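Local coordinates for amidohydrolase (PDB 4F0L), which is a metal-dependent hydrolase of the amidohydrolase family that binds an iron ion and is probably a deaminase, at residues 240-243 with 247-250; 251-254 with 258-261. All coordinates share one frame; numbering follows the deposited sequence.

Interaction 1: 240-243 with 247-250; sequences IHVA and KEVE. With FE (Fe (III) ion), chain E.
A single carboxylate oxygen, OE2 of Glu248, gathers both the backbone N-H of Ala243 and a water that also bonds to the backbone O of the metal ligand His241. The setting is the amidohydrolase TIM barrel: strand 238-242 brings His241 to the C-terminal, catalytic end of the barrel, and helix 246-256 starts a few residues beyond it. Ala243, the first residue past the strand, turns the chain in the left-handed helical region, and its N-H is given to OE2 of Glu248, with N and OE2 2.7 Å apart. The bond is nearly straight at the hydrogen, 166°, yet the donor stands well above the carboxylate plane, 51° out of it. Glu248 can span the gap because CG lies anti to its backbone N (chi1 174°) and the chain runs on extended beyond CG, carrying the acid from the helix to the strand end. Val242 crosses this side chain at about a right angle, with its CG2 4.0 Å from OE2 of Glu248, so an apolar branch flanks the acceptor.

The contact thus anchors the exit of a metal-bearing strand to the helix that follows it, one shell behind the iron. His241 binds the ion through NE2 at 2.4 Å and shares it with His65, His67 and Asp329; its ring meets Phe128 and stands edge-to-face with His216. Two waters bind the iron too, water 2 at 2.2 Å and water 3 at 2.3 Å from it. Behind the ring, water 1 links strand and helix, donating to O of His241 at 2.7 Å and to OE2 of Glu248 at 3.0 Å.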
loop_
_atom_site.group_PDB
_atom_site.type_symbol
_atom_site.label_atom_id
_atom_site.label_comp_id
_atom_site.label_asym_id
_atom_site.label_seq_id
_atom_site.Cartn_x
_atom_site.Cartn_y
_atom_site.Cartn_z
ATOM N N ILE B 240 1.695 -14.760 -21.519
ATOM C CA ILE B 240 2.927 -15.478 -21.172
ATOM C C ILE B 240 3.700 -14.695 -20.133
ATOM O O ILE B 240 3.803 -13.490 -20.256
ATOM C CB ILE B 240 3.795 -15.701 -22.443
ATOM C CG1 ILE B 240 5.085 -16.454 -22.130
ATOM C CG2 ILE B 240 4.133 -14.380 -23.132
ATOM C CD1 ILE B 240 5.697 -17.164 -23.321
ATOM N N HIS B 241 4.271 -15.371 -19.128
ATOM C CA HIS B 241 5.210 -14.717 -18.204
ATOM C C HIS B 241 6.493 -14.475 -18.948
ATOM O O HIS B 241 7.045 -15.398 -19.524
ATOM C CB HIS B 241 5.605 -15.594 -16.989
ATOM C CG HIS B 241 4.510 -15.846 -15.970
ATOM N ND1 HIS B 241 4.147 -17.099 -15.587
ATOM C CD2 HIS B 241 3.767 -14.963 -15.173
ATOM C CE1 HIS B 241 3.172 -17.014 -14.633
ATOM N NE2 HIS B 241 2.944 -15.709 -14.389
ATOM N N VAL B 242 7.024 -13.259 -18.919
ATOM C CA VAL B 242 8.336 -13.043 -19.500
ATOM C C VAL B 242 9.195 -11.981 -18.759
ATOM O O VAL B 242 8.710 -10.919 -18.339
ATOM C CB VAL B 242 8.204 -12.756 -21.028
ATOM C CG1 VAL B 242 7.422 -11.484 -21.287
ATOM C CG2 VAL B 242 9.568 -12.672 -21.649
ATOM N N ALA B 243 10.486 -12.287 -18.581
ATOM C CA ALA B 243 11.446 -11.316 -18.057
ATOM C C ALA B 243 11.129 -10.791 -16.634
ATOM O O ALA B 243 11.466 -9.657 -16.282
ATOM C CB ALA B 243 11.597 -10.171 -19.039
ATOM N N LYS B 247 17.486 -13.616 -13.161
ATOM C CA LYS B 247 18.042 -14.938 -13.457
ATOM C C LYS B 247 17.490 -15.453 -14.775
ATOM O O LYS B 247 18.231 -16.084 -15.532
ATOM C CB LYS B 247 17.793 -15.945 -12.319
ATOM N N GLU B 248 16.220 -15.165 -15.083
ATOM C CA GLU B 248 15.639 -15.625 -16.371
ATOM C C GLU B 248 16.325 -14.968 -17.563
ATOM O O GLU B 248 16.577 -15.621 -18.558
ATOM C CB GLU B 248 14.098 -15.388 -16.459
ATOM C CG GLU B 248 13.527 -15.723 -17.834
ATOM C CD GLU B 248 12.049 -15.382 -18.014
ATOM O OE1 GLU B 248 11.229 -15.829 -17.201
ATOM O OE2 GLU B 248 11.703 -14.707 -18.997
ATOM N N VAL B 249 16.599 -13.680 -17.454
ATOM C CA VAL B 249 17.280 -12.925 -18.517
ATOM C C VAL B 249 18.677 -13.513 -18.777
ATOM O O VAL B 249 19.020 -13.777 -19.934
ATOM C CB VAL B 249 17.383 -11.437 -18.154
ATOM C CG1 VAL B 249 18.306 -10.675 -19.108
ATOM C CG2 VAL B 249 15.998 -10.805 -18.093
ATOM N N GLU B 250 19.425 -13.762 -17.698
ATOM C CA GLU B 250 20.752 -14.352 -17.787
ATOM C C GLU B 250 20.675 -15.760 -18.440
ATOM O O GLU B 250 21.432 -16.064 -19.365
ATOM C CB GLU B 250 21.408 -14.481 -16.374
ATOM C CG GLU B 250 21.596 -13.247 -15.480
ATOM C CD GLU B 250 22.452 -12.145 -16.079
ATOM O OE1 GLU B 250 22.224 -11.758 -17.252
ATOM O OE2 GLU B 250 23.349 -11.648 -15.348
HETATM FE FE FE E . 1.885 -14.958 -12.423
HETATM O O HOH W 1 9.502 -16.390 -20.157
HETATM O O HOH W 2 3.655 -13.806 -11.902
HETATM O O HOH W 3 3.146 -16.213 -11.005
#

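Interaction 2: 251-254 with 258-261; sequences DCIA and KRPV
Cys252 lays its CB against the ring of Pro260, 3.7 Å from the proline CG, while its sulfur turns to the backbone just before that ring. SG sits anti to the backbone N (chi1 -171°), which extends it from helix 246-256 toward the returning chain and brings it 3.2 Å from the carbonyl O of Lys258. The same oxygen faces the next residue of the helix: CA of Ile253 approaches O of Lys258 at 3.4 Å in a bent CA-H...O contact, with 126° at the hydrogen. The amide N of Ile253 is also near, but its angle is too poor for a hydrogen bond.

This is a short connection between two consecutive helices on the outside of the TIM barrel, in which three residues separate the end of helix 246-256 from the start of helix 260-267. Arg259 occupies the N-cap position of the second helix, and Pro260 takes its first turn. The backbone N of Arg259 bonds to OE1 of Glu262, and at the end of the first helix OG of Ser256 helps to close the connection, bonding to both O of Cys252 and N of Lys258.

Ile253 and Arg259, both partly exposed, run side by side, pointing the same way, and CD1 of Ile253 touches CG of Arg259 at 4.1 Å. That is the aliphatic part of the arginine, before the chain bends at chi3 (62°). Beyond the bend, NE of Arg259 forms a salt bridge with Glu286, while Lys258 leads its ammonium elsewhere, into a salt bridge with Asp266 of helix 260-267.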
loop_
_atom_site.group_PDB
_atom_site.type_symbol
_atom_site.label_atom_id
_atom_site.label_comp_id
_atom_site.label_asym_id
_atom_site.label_seq_id
_atom_site.Cartn_x
_atom_site.Cartn_y
_atom_site.Cartn_z
ATOM N N ASP B 251 19.758 -16.602 -17.965
ATOM C CA ASP B 251 19.617 -17.949 -18.507
ATOM C C ASP B 251 19.193 -17.902 -19.973
ATOM O O ASP B 251 19.659 -18.723 -20.772
ATOM C CB ASP B 251 18.611 -18.775 -17.689
ATOM C CG ASP B 251 19.115 -19.095 -16.289
ATOM O OD1 ASP B 251 20.329 -18.991 -16.048
ATOM O OD2 ASP B 251 18.292 -19.434 -15.416
ATOM N N CYS B 252 18.300 -16.966 -20.314
ATOM C CA CYS B 252 17.807 -16.860 -21.688
ATOM C C CYS B 252 18.954 -16.473 -22.604
ATOM O O CYS B 252 19.118 -17.067 -23.679
ATOM C CB CYS B 252 16.675 -15.847 -21.841
ATOM S SG CYS B 252 15.939 -15.938 -23.496
ATOM N N ILE B 253 19.771 -15.518 -22.154
ATOM C CA ILE B 253 20.956 -15.121 -22.902
ATOM C C ILE B 253 21.900 -16.310 -23.091
ATOM O O ILE B 253 22.387 -16.542 -24.202
ATOM C CB ILE B 253 21.712 -13.967 -22.211
ATOM C CG1 ILE B 253 20.927 -12.652 -22.386
ATOM C CG2 ILE B 253 23.129 -13.830 -22.775
ATOM C CD1 ILE B 253 21.425 -11.515 -21.511
ATOM N N ALA B 254 22.143 -17.074 -22.026
ATOM C CA ALA B 254 23.055 -18.221 -22.142
ATOM C C ALA B 254 22.529 -19.240 -23.165
ATOM O O ALA B 254 23.298 -19.844 -23.898
ATOM C CB ALA B 254 23.285 -18.879 -20.782
ATOM N N LYS B 258 20.013 -14.155 -26.643
ATOM C CA LYS B 258 19.002 -13.091 -26.652
ATOM C C LYS B 258 18.290 -13.009 -25.294
ATOM O O LYS B 258 18.191 -13.992 -24.555
ATOM C CB LYS B 258 17.945 -13.343 -27.730
ATOM C CG LYS B 258 18.413 -13.149 -29.162
ATOM C CD LYS B 258 17.347 -13.632 -30.146
ATOM C CE LYS B 258 17.848 -13.726 -31.583
ATOM N NZ LYS B 258 17.194 -12.753 -32.503
ATOM N N ARG B 259 17.791 -11.819 -24.990
ATOM C CA ARG B 259 16.976 -11.615 -23.794
ATOM C C ARG B 259 15.567 -12.142 -24.068
ATOM O O ARG B 259 15.208 -12.427 -25.213
ATOM C CB ARG B 259 16.947 -10.127 -23.428
ATOM C CG ARG B 259 18.305 -9.466 -23.185
ATOM C CD ARG B 259 18.147 -7.930 -23.147
ATOM N NE ARG B 259 17.257 -7.537 -22.040
ATOM C CZ ARG B 259 17.662 -7.336 -20.787
ATOM N NH1 ARG B 259 18.959 -7.420 -20.466
ATOM N NH2 ARG B 259 16.778 -7.055 -19.855
ATOM N N PRO B 260 14.750 -12.314 -23.014
ATOM C CA PRO B 260 13.451 -12.962 -23.232
ATOM C C PRO B 260 12.491 -12.191 -24.156
ATOM O O PRO B 260 11.971 -12.772 -25.107
ATOM C CB PRO B 260 12.889 -13.120 -21.800
ATOM C CG PRO B 260 14.144 -13.233 -20.973
ATOM C CD PRO B 260 15.115 -12.265 -21.595
ATOM N N VAL B 261 12.239 -10.907 -23.904
ATOM C CA VAL B 261 11.219 -10.214 -24.701
ATOM C C VAL B 261 11.741 -10.149 -26.144
ATOM O O VAL B 261 11.034 -10.439 -27.084
ATOM C CB VAL B 261 10.875 -8.807 -24.153
ATOM C CG1 VAL B 261 10.002 -8.052 -25.156
ATOM C CG2 VAL B 261 10.218 -8.917 -22.763
#

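In the fold
Followed from the N terminus, strand 238-242 delivers the chain to interaction 1, which closes the short loop between that strand and helix 246-256. The helix runs straight on into interaction 2, where 251-254 meets 258-261 and a second short loop is closed before helix 260-267. The two loops are consecutive, neither nested nor crossed, and share helix 246-256. Their centres lie about 7 Å apart and they touch directly: CB of Pro260 packs 3.4 Å from CG2 of Val242, and Arg259 lies on Val249. Together they tie a metal-bearing barrel strand to two successive outer helices, with Pro260 bridging both contacts.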